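Local structure of glutaredoxin, CPYC type (Chlamydomonas reinhardtii, 7NCV) at residues V21-Y26 against Y45-L50. The protein probably catalyses glutathione-dependent reduction of disulfides as a dithiol glutaredoxin of the CPYC subfamily. Residues are numbered along the deposited sequence; the frame is centred on the assembly and turned at random.
With NA (sodium ion), chain D.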
loop_
_atom_site.group_PDB
_atom_site.type_symbol
_atom_site.label_atom_id
_atom_site.label_comp_id
_atom_site.label_asym_id
_atom_site.label_seq_id
_atom_site.Cartn_x
_atom_site.Cartn_y
_atom_site.Cartn_z
ATOM N N VAL A 21 -2.034 2.139 0.886
ATOM C CA VAL A 21 -0.964 1.453 1.607
ATOM C C VAL A 21 -1.637 0.642 2.701
ATOM O O VAL A 21 -2.364 1.218 3.533
ATOM C CB VAL A 21 -0.019 2.447 2.271
ATOM C CG1 VAL A 21 1.126 1.673 2.992
ATOM C CG2 VAL A 21 0.537 3.431 1.248
ATOM N N TYR A 22 -1.382 -0.669 2.744
ATOM C CA TYR A 22 -1.746 -1.502 3.872
ATOM C C TYR A 22 -0.572 -1.494 4.833
ATOM O O TYR A 22 0.584 -1.687 4.415
ATOM C CB TYR A 22 -2.061 -2.922 3.391
ATOM C CG TYR A 22 -3.418 -2.916 2.735
ATOM C CD1 TYR A 22 -4.566 -3.089 3.504
ATOM C CD2 TYR A 22 -3.562 -2.560 1.388
ATOM C CE1 TYR A 22 -5.861 -2.967 2.960
ATOM C CE2 TYR A 22 -4.844 -2.470 0.796
ATOM C CZ TYR A 22 -5.974 -2.684 1.598
ATOM O OH TYR A 22 -7.252 -2.577 1.029
ATOM N N SER A 23 -0.860 -1.211 6.105
ATOM C CA SER A 23 0.180 -0.815 7.058
ATOM C C SER A 23 -0.162 -1.328 8.445
ATOM O O SER A 23 -1.248 -1.890 8.676
ATOM C CB SER A 23 0.224 0.726 6.986
ATOM O OG SER A 23 1.057 1.337 7.989
ATOM N N LYS A 24 0.784 -1.182 9.374
ATOM C CA LYS A 24 0.476 -1.208 10.802
ATOM C C LYS A 24 1.147 0.016 11.428
ATOM O O LYS A 24 2.146 0.538 10.892
ATOM C CB LYS A 24 0.980 -2.447 11.504
ATOM C CG LYS A 24 0.263 -3.697 11.016
ATOM C CD LYS A 24 0.823 -4.985 11.654
ATOM C CE LYS A 24 0.159 -6.229 10.974
ATOM N NZ LYS A 24 0.875 -7.441 11.564
ATOM N N THR A 25 0.564 0.511 12.530
ATOM C CA THR A 25 1.063 1.738 13.173
ATOM C C THR A 25 2.533 1.601 13.579
ATOM O O THR A 25 3.337 2.496 13.294
ATOM C CB THR A 25 0.196 2.075 14.389
ATOM O OG1 THR A 25 -1.145 2.326 13.877
ATOM C CG2 THR A 25 0.693 3.313 15.151
ATOM N N TYR A 26 2.891 0.484 14.254
ATOM C CA TYR A 26 4.266 0.251 14.765
ATOM C C TYR A 26 4.975 -0.581 13.706
ATOM O O TYR A 26 4.923 -1.818 13.704
ATOM C CB TYR A 26 4.235 -0.442 16.116
ATOM C CG TYR A 26 5.565 -0.406 16.770
ATOM C CD1 TYR A 26 6.524 -1.363 16.487
ATOM C CD2 TYR A 26 5.849 0.565 17.703
ATOM C CE1 TYR A 26 7.798 -1.333 17.111
ATOM C CE2 TYR A 26 7.106 0.601 18.349
ATOM C CZ TYR A 26 8.049 -0.347 18.038
ATOM O OH TYR A 26 9.281 -0.246 18.652
ATOM N N TYR A 45 -3.680 10.313 0.422
ATOM C CA TYR A 45 -3.826 8.923 0.017
ATOM C C TYR A 45 -4.289 8.108 1.196
ATOM O O TYR A 45 -4.031 8.442 2.362
ATOM C CB TYR A 45 -2.524 8.316 -0.559
ATOM C CG TYR A 45 -1.321 8.332 0.396
ATOM C CD1 TYR A 45 -0.496 9.467 0.496
ATOM C CD2 TYR A 45 -1.048 7.240 1.256
ATOM C CE1 TYR A 45 0.592 9.531 1.383
ATOM C CE2 TYR A 45 -0.008 7.285 2.134
ATOM C CZ TYR A 45 0.825 8.417 2.191
ATOM O OH TYR A 45 1.851 8.466 3.068
ATOM N N THR A 46 -4.782 6.925 0.870
ATOM C CA THR A 46 -5.372 6.033 1.855
ATOM C C THR A 46 -4.319 5.147 2.511
ATOM O O THR A 46 -3.519 4.504 1.823
ATOM C CB THR A 46 -6.407 5.121 1.201
ATOM O OG1 THR A 46 -7.507 5.949 0.847
ATOM C CG2 THR A 46 -6.922 4.105 2.178
ATOM N N VAL A 47 -4.329 5.102 3.842
ATOM C CA VAL A 47 -3.629 4.093 4.627
ATOM C C VAL A 47 -4.634 3.268 5.395
ATOM O O VAL A 47 -5.523 3.825 6.036
ATOM C CB VAL A 47 -2.638 4.737 5.619
ATOM C CG1 VAL A 47 -1.922 3.661 6.436
ATOM C CG2 VAL A 47 -1.625 5.584 4.864
ATOM N N VAL A 48 -4.521 1.937 5.305
ATOM C CA VAL A 48 -5.363 1.011 6.064
ATOM C C VAL A 48 -4.439 0.403 7.119
ATOM O O VAL A 48 -3.577 -0.429 6.794
ATOM C CB VAL A 48 -5.962 -0.085 5.179
ATOM C CG1 VAL A 48 -6.873 -0.983 6.048
ATOM C CG2 VAL A 48 -6.746 0.534 4.018
ATOM N N GLU A 49 -4.608 0.787 8.378
ATOM C CA GLU A 49 -3.810 0.184 9.447
ATOM C C GLU A 49 -4.470 -1.090 9.919
ATOM O O GLU A 49 -5.689 -1.120 10.165
ATOM C CB GLU A 49 -3.677 1.156 10.620
ATOM C CG GLU A 49 -3.033 2.530 10.262
ATOM C CD GLU A 49 -1.556 2.501 9.915
ATOM O OE1 GLU A 49 -0.954 1.403 9.802
ATOM O OE2 GLU A 49 -1.040 3.622 9.709
ATOM N N LEU A 50 -3.679 -2.149 10.082
ATOM C CA LEU A 50 -4.228 -3.475 10.312
ATOM C C LEU A 50 -4.146 -3.979 11.759
ATOM O O LEU A 50 -4.812 -4.986 12.073
ATOM C CB LEU A 50 -3.549 -4.493 9.382
ATOM C CG LEU A 50 -3.771 -4.275 7.888
ATOM C CD1 LEU A 50 -3.005 -5.377 7.096
ATOM C CD2 LEU A 50 -5.248 -4.379 7.569
HETATM NA NA NA D . -6.061 -1.099 12.981
HETATM O O HOH W 1 -1.361 4.830 12.581
HETATM O O HOH W 2 -5.202 1.168 14.251
#
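S23 OG donates a hydrogen bond to E49 OE1 at 2.7 Å, meeting the carboxylate on its syn side but 26° out of its plane. The acid gets there by folding: its chain bends at chi2 (-69°), which swings CD back over the neighbouring strand. OE2 forms a salt bridge to K34 of helix 28-41, so the serine holds one carboxylate oxygen and the lysine the other, with a weak S23 OG to K34 NZ bond between them. Along the backbone, 19-23 and 46-49 pair in parallel. V48 pairs with Y22 and bonds to the residues flanking it, its N donating to V21 O at 2.9 Å with a nearly straight N-H (168°) and its O accepting from S23 N; L50 N then reaches S23 O.

The tight side is where the Y22 ring lies alongside V48, CE1 3.6 Å from CB, while L50 CD2 comes to the ring edge and M59 of helix 58-67 packs against both Y22 and L50. Looser is the end at T25, whose OG1 bonds to the E51 carboxylate and takes a water at 2.8 Å that donates only weakly to E49 OE2; E49 O, meanwhile, binds a sodium ion. An alanine at E49 would probably leave the S23 hydroxyl and the K34 ammonium without their carboxylate partner. In this beta-alpha-beta unit of the thioredoxin fold, S23 also touches C30 of the CxxC motif, so the serine-carboxylate-lysine link probably influences the electrostatics beside the redox cysteines.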